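Local coordinates for protein acyl-CoA thioesterase II (PDB 4R9Z) that probably hydrolyses fatty acyl-CoA thioesters to free fatty acids and coenzyme A, as a double hot-dog thioesterase, at residues D71-L83 / R92-M104. Numbering follows the deposited sequence.
Sequences DSRQPVDFEVVDL and RRVTARQDDKILM
The side-chain amide of Gln98 stands in for a backbone peptide, binding the main chain of Asp71 through both of its ends. Gln98 OE1 accepts from Asp71 N on a lone pair (2.9 Å, N-H...O 161°), while Gln98 NE2 donates to Asp71 O at 2.6 Å and, weakly, to Gln74 O. These bonds tie the turn 71-74 to the end of the antiparallel pair 76-82/92-98. On the sheet face of Phe78, Val94 and Ala96, Val94 CG1 meets the edge of the Phe78 ring at CD2 (3.8 Å), and Ala96 CB touches both Phe78 CE2 and Val76 CG1, the latter resting over one face of the ring; helix 39-52 covers Phe78 and Val94. On the face of Glu79 and Arg97, Glu79, with CG anti to the backbone N (chi1 178°) and extended beyond it, lies beside Arg97, whose NH1 reaches the anti side of Glu79 OE1 (2.9 Å). The Arg93 guanidinium lies over Val81 CG1 and forms a salt bridge with Glu105 of the second subunit. Near the hairpin turn, Arg92 NH1 pairs with Asp82 OD1 (2.8 Å), and Arg92 NH2 with Glu85. This hairpin belongs to the antiparallel sheet wrapping helix 39-52, the hallmark of the hot-dog fold, here the N-terminal one of a double hot-dog.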
loop_
_atom_site.group_PDB
_atom_site.type_symbol
_atom_site.label_atom_id
_atom_site.label_comp_id
_atom_site.label_asym_id
_atom_site.label_seq_id
_atom_site.Cartn_x
_atom_site.Cartn_y
_atom_site.Cartn_z
ATOM N N ASP B 71 -18.034 15.022 -6.850
ATOM C CA ASP B 71 -18.976 15.432 -7.882
ATOM C C ASP B 71 -18.208 15.716 -9.170
ATOM O O ASP B 71 -17.487 16.707 -9.250
ATOM C CB ASP B 71 -19.749 16.672 -7.422
ATOM C CG ASP B 71 -20.918 17.010 -8.328
ATOM O OD1 ASP B 71 -20.942 16.546 -9.487
ATOM O OD2 ASP B 71 -21.813 17.757 -7.878
ATOM N N SER B 72 -18.379 14.875 -10.187
ATOM C CA SER B 72 -17.602 15.032 -11.416
ATOM C C SER B 72 -18.022 16.237 -12.264
ATOM O O SER B 72 -17.429 16.491 -13.310
ATOM C CB SER B 72 -17.662 13.756 -12.261
ATOM O OG SER B 72 -18.990 13.400 -12.572
ATOM N N ARG B 73 -19.028 16.982 -11.821
ATOM C CA ARG B 73 -19.450 18.174 -12.555
ATOM C C ARG B 73 -18.650 19.396 -12.114
ATOM O O ARG B 73 -18.651 20.426 -12.788
ATOM C CB ARG B 73 -20.943 18.431 -12.366
ATOM C CG ARG B 73 -21.831 17.324 -12.898
ATOM C CD ARG B 73 -23.261 17.490 -12.410
ATOM N NE ARG B 73 -23.346 17.415 -10.954
ATOM C CZ ARG B 73 -24.465 17.593 -10.259
ATOM N NH1 ARG B 73 -25.604 17.853 -10.886
ATOM N NH2 ARG B 73 -24.446 17.507 -8.937
ATOM N N GLN B 74 -17.973 19.277 -10.979
ATOM C CA GLN B 74 -17.090 20.334 -10.508
ATOM C C GLN B 74 -15.645 19.846 -10.555
ATOM O O GLN B 74 -15.381 18.660 -10.363
ATOM C CB GLN B 74 -17.471 20.760 -9.089
ATOM C CG GLN B 74 -18.940 21.118 -8.920
ATOM C CD GLN B 74 -19.346 22.360 -9.699
ATOM O OE1 GLN B 74 -20.160 22.290 -10.620
ATOM N NE2 GLN B 74 -18.786 23.507 -9.324
ATOM N N PRO B 75 -14.701 20.758 -10.829
ATOM C CA PRO B 75 -13.283 20.386 -10.882
ATOM C C PRO B 75 -12.730 20.087 -9.490
ATOM O O PRO B 75 -13.425 20.311 -8.501
ATOM C CB PRO B 75 -12.613 21.623 -11.490
ATOM C CG PRO B 75 -13.543 22.744 -11.208
ATOM C CD PRO B 75 -14.926 22.170 -11.182
ATOM N N VAL B 76 -11.491 19.607 -9.420
ATOM C CA VAL B 76 -10.884 19.206 -8.153
ATOM C C VAL B 76 -9.578 19.952 -7.860
ATOM O O VAL B 76 -8.704 20.052 -8.723
ATOM C CB VAL B 76 -10.608 17.682 -8.146
ATOM C CG1 VAL B 76 -9.819 17.268 -6.908
ATOM C CG2 VAL B 76 -11.914 16.904 -8.270
ATOM N N ASP B 77 -9.439 20.450 -6.633
ATOM C CA ASP B 77 -8.221 21.144 -6.217
ATOM C C ASP B 77 -7.226 20.182 -5.584
ATOM O O ASP B 77 -7.540 19.531 -4.584
ATOM C CB ASP B 77 -8.533 22.260 -5.215
ATOM C CG ASP B 77 -9.546 23.258 -5.736
ATOM O OD1 ASP B 77 -9.457 23.650 -6.919
ATOM O OD2 ASP B 77 -10.435 23.656 -4.953
ATOM N N PHE B 78 -6.022 20.115 -6.146
ATOM C CA PHE B 78 -4.970 19.275 -5.585
ATOM C C PHE B 78 -3.903 20.102 -4.882
ATOM O O PHE B 78 -3.227 20.916 -5.510
ATOM C CB PHE B 78 -4.307 18.430 -6.674
ATOM C CG PHE B 78 -5.237 17.474 -7.359
ATOM C CD1 PHE B 78 -6.042 17.894 -8.404
ATOM C CD2 PHE B 78 -5.297 16.146 -6.965
ATOM C CE1 PHE B 78 -6.890 17.013 -9.036
ATOM C CE2 PHE B 78 -6.147 15.259 -7.593
ATOM C CZ PHE B 78 -6.943 15.693 -8.629
ATOM N N GLU B 79 -3.752 19.891 -3.578
ATOM C CA GLU B 79 -2.649 20.491 -2.838
ATOM C C GLU B 79 -1.527 19.478 -2.653
ATOM O O GLU B 79 -1.764 18.356 -2.206
ATOM C CB GLU B 79 -3.110 21.010 -1.472
ATOM C CG GLU B 79 -1.974 21.611 -0.643
ATOM C CD GLU B 79 -2.365 21.917 0.796
ATOM O OE1 GLU B 79 -3.411 21.413 1.263
ATOM O OE2 GLU B 79 -1.606 22.649 1.468
ATOM N N VAL B 80 -0.307 19.878 -3.002
ATOM C CA VAL B 80 0.872 19.035 -2.824
ATOM C C VAL B 80 1.722 19.523 -1.652
ATOM O O VAL B 80 1.862 20.728 -1.435
ATOM C CB VAL B 80 1.741 18.995 -4.094
ATOM C CG1 VAL B 80 2.914 18.045 -3.917
ATOM C CG2 VAL B 80 0.909 18.599 -5.296
ATOM N N VAL B 81 2.260 18.580 -0.883
ATOM C CA VAL B 81 3.121 18.895 0.249
ATOM C C VAL B 81 4.447 18.132 0.154
ATOM O O VAL B 81 4.467 16.946 -0.159
ATOM C CB VAL B 81 2.420 18.579 1.584
ATOM C CG1 VAL B 81 3.389 18.715 2.752
ATOM C CG2 VAL B 81 1.223 19.497 1.775
ATOM N N ASP B 82 5.552 18.835 0.380
ATOM C CA ASP B 82 6.886 18.250 0.329
ATOM C C ASP B 82 7.206 17.495 1.626
ATOM O O ASP B 82 7.504 18.102 2.649
ATOM C CB ASP B 82 7.920 19.356 0.066
ATOM C CG ASP B 82 9.358 18.854 0.094
ATOM O OD1 ASP B 82 9.588 17.636 -0.034
ATOM O OD2 ASP B 82 10.271 19.694 0.227
ATOM N N LEU B 83 7.110 16.169 1.575
ATOM C CA LEU B 83 7.425 15.300 2.708
ATOM C C LEU B 83 8.918 15.057 2.822
ATOM O O LEU B 83 9.463 14.952 3.920
ATOM C CB LEU B 83 6.694 13.963 2.591
ATOM C CG LEU B 83 5.173 14.063 2.503
ATOM C CD1 LEU B 83 4.561 12.677 2.424
ATOM C CD2 LEU B 83 4.625 14.842 3.687
ATOM N N ARG B 92 6.000 12.967 -1.543
ATOM C CA ARG B 92 4.941 13.969 -1.617
ATOM C C ARG B 92 3.659 13.504 -0.947
ATOM O O ARG B 92 3.360 12.314 -0.918
ATOM C CB ARG B 92 4.650 14.344 -3.072
ATOM C CG ARG B 92 5.852 14.895 -3.815
ATOM C CD ARG B 92 6.261 16.242 -3.249
ATOM N NE ARG B 92 7.340 16.847 -4.020
ATOM C CZ ARG B 92 8.600 16.893 -3.607
ATOM N NH1 ARG B 92 8.925 16.373 -2.434
ATOM N NH2 ARG B 92 9.534 17.456 -4.360
ATOM N N ARG B 93 2.918 14.461 -0.399
ATOM C CA ARG B 93 1.538 14.251 0.011
ATOM C C ARG B 93 0.656 15.007 -0.969
ATOM O O ARG B 93 0.986 16.120 -1.364
ATOM C CB ARG B 93 1.278 14.763 1.427
ATOM C CG ARG B 93 -0.199 14.732 1.806
ATOM C CD ARG B 93 -0.513 15.497 3.095
ATOM N NE ARG B 93 0.592 15.550 4.047
ATOM C CZ ARG B 93 0.795 16.566 4.883
ATOM N NH1 ARG B 93 -0.028 17.608 4.860
ATOM N NH2 ARG B 93 1.821 16.549 5.732
ATOM N N VAL B 94 -0.444 14.400 -1.397
ATOM C CA VAL B 94 -1.397 15.110 -2.236
ATOM C C VAL B 94 -2.781 14.978 -1.637
ATOM O O VAL B 94 -3.240 13.875 -1.358
ATOM C CB VAL B 94 -1.413 14.592 -3.681
ATOM C CG1 VAL B 94 -2.493 15.303 -4.475
ATOM C CG2 VAL B 94 -0.056 14.795 -4.334
ATOM N N THR B 95 -3.441 16.108 -1.424
ATOM C CA THR B 95 -4.797 16.104 -0.903
ATOM C C THR B 95 -5.729 16.681 -1.958
ATOM O O THR B 95 -5.513 17.788 -2.444
ATOM C CB THR B 95 -4.904 16.902 0.418
ATOM O OG1 THR B 95 -4.045 16.315 1.402
ATOM C CG2 THR B 95 -6.318 16.871 0.946
ATOM N N ALA B 96 -6.742 15.913 -2.346
ATOM C CA ALA B 96 -7.696 16.378 -3.350
ATOM C C ALA B 96 -8.971 16.879 -2.686
ATOM O O ALA B 96 -9.570 16.188 -1.868
ATOM C CB ALA B 96 -8.012 15.282 -4.333
ATOM N N ARG B 97 -9.387 18.082 -3.059
ATOM C CA ARG B 97 -10.556 18.697 -2.452
ATOM C C ARG B 97 -11.567 19.226 -3.452
ATOM O O ARG B 97 -11.220 19.655 -4.552
ATOM C CB ARG B 97 -10.145 19.850 -1.539
ATOM C CG ARG B 97 -9.388 19.467 -0.292
ATOM C CD ARG B 97 -9.000 20.730 0.447
ATOM N NE ARG B 97 -8.373 20.469 1.736
ATOM C CZ ARG B 97 -7.061 20.444 1.942
ATOM N NH1 ARG B 97 -6.220 20.659 0.932
ATOM N NH2 ARG B 97 -6.596 20.201 3.160
ATOM N N GLN B 98 -12.829 19.173 -3.046
ATOM C CA GLN B 98 -13.896 19.934 -3.672
ATOM C C GLN B 98 -14.491 20.777 -2.566
ATOM O O GLN B 98 -15.106 20.248 -1.640
ATOM C CB GLN B 98 -14.939 19.032 -4.309
ATOM C CG GLN B 98 -14.744 18.839 -5.789
ATOM C CD GLN B 98 -15.683 17.800 -6.347
ATOM O OE1 GLN B 98 -16.393 17.128 -5.599
ATOM N NE2 GLN B 98 -15.677 17.643 -7.664
ATOM N N ASP B 99 -14.290 22.087 -2.669
ATOM C CA ASP B 99 -14.609 23.027 -1.599
ATOM C C ASP B 99 -13.893 22.632 -0.307
ATOM O O ASP B 99 -12.673 22.477 -0.299
ATOM C CB ASP B 99 -16.122 23.120 -1.379
ATOM C CG ASP B 99 -16.751 24.270 -2.148
ATOM O OD1 ASP B 99 -17.097 24.089 -3.337
ATOM O OD2 ASP B 99 -16.894 25.364 -1.562
ATOM N N ASP B 100 -14.635 22.472 0.780
ATOM C CA ASP B 100 -14.018 22.167 2.067
ATOM C C ASP B 100 -13.863 20.660 2.260
ATOM O O ASP B 100 -13.226 20.198 3.209
ATOM C CB ASP B 100 -14.873 22.740 3.197
ATOM C CG ASP B 100 -15.128 24.224 3.038
ATOM O OD1 ASP B 100 -14.242 24.937 2.524
ATOM O OD2 ASP B 100 -16.233 24.673 3.409
ATOM N N LYS B 101 -14.445 19.909 1.334
ATOM C CA LYS B 101 -14.443 18.453 1.364
ATOM C C LYS B 101 -13.161 17.798 0.852
ATOM O O LYS B 101 -12.715 18.084 -0.256
ATOM C CB LYS B 101 -15.631 17.946 0.547
ATOM C CG LYS B 101 -16.125 16.560 0.903
ATOM C CD LYS B 101 -17.287 16.170 0.000
ATOM C CE LYS B 101 -18.436 17.161 0.133
ATOM N NZ LYS B 101 -19.399 17.058 -1.001
ATOM N N ILE B 102 -12.579 16.921 1.671
ATOM C CA ILE B 102 -11.423 16.118 1.270
ATOM C C ILE B 102 -11.900 14.831 0.593
ATOM O O ILE B 102 -12.556 14.007 1.220
ATOM C CB ILE B 102 -10.529 15.756 2.471
ATOM C CG1 ILE B 102 -9.948 17.012 3.113
ATOM C CG2 ILE B 102 -9.398 14.842 2.042
ATOM C CD1 ILE B 102 -9.192 16.734 4.399
ATOM N N LEU B 103 -11.563 14.653 -0.680
ATOM C CA LEU B 103 -12.046 13.507 -1.441
ATOM C C LEU B 103 -11.079 12.341 -1.331
ATOM O O LEU B 103 -11.480 11.194 -1.126
ATOM C CB LEU B 103 -12.247 13.869 -2.914
ATOM C CG LEU B 103 -13.077 15.110 -3.227
ATOM C CD1 LEU B 103 -13.101 15.349 -4.726
ATOM C CD2 LEU B 103 -14.482 14.973 -2.667
ATOM N N MET B 104 -9.797 12.644 -1.487
ATOM C CA MET B 104 -8.764 11.634 -1.348
ATOM C C MET B 104 -7.481 12.241 -0.810
ATOM O O MET B 104 -7.255 13.448 -0.919
ATOM C CB MET B 104 -8.497 10.930 -2.688
ATOM C CG MET B 104 -8.031 11.824 -3.823
ATOM S SD MET B 104 -6.577 11.208 -4.714
ATOM C CE MET B 104 -5.289 11.673 -3.575
#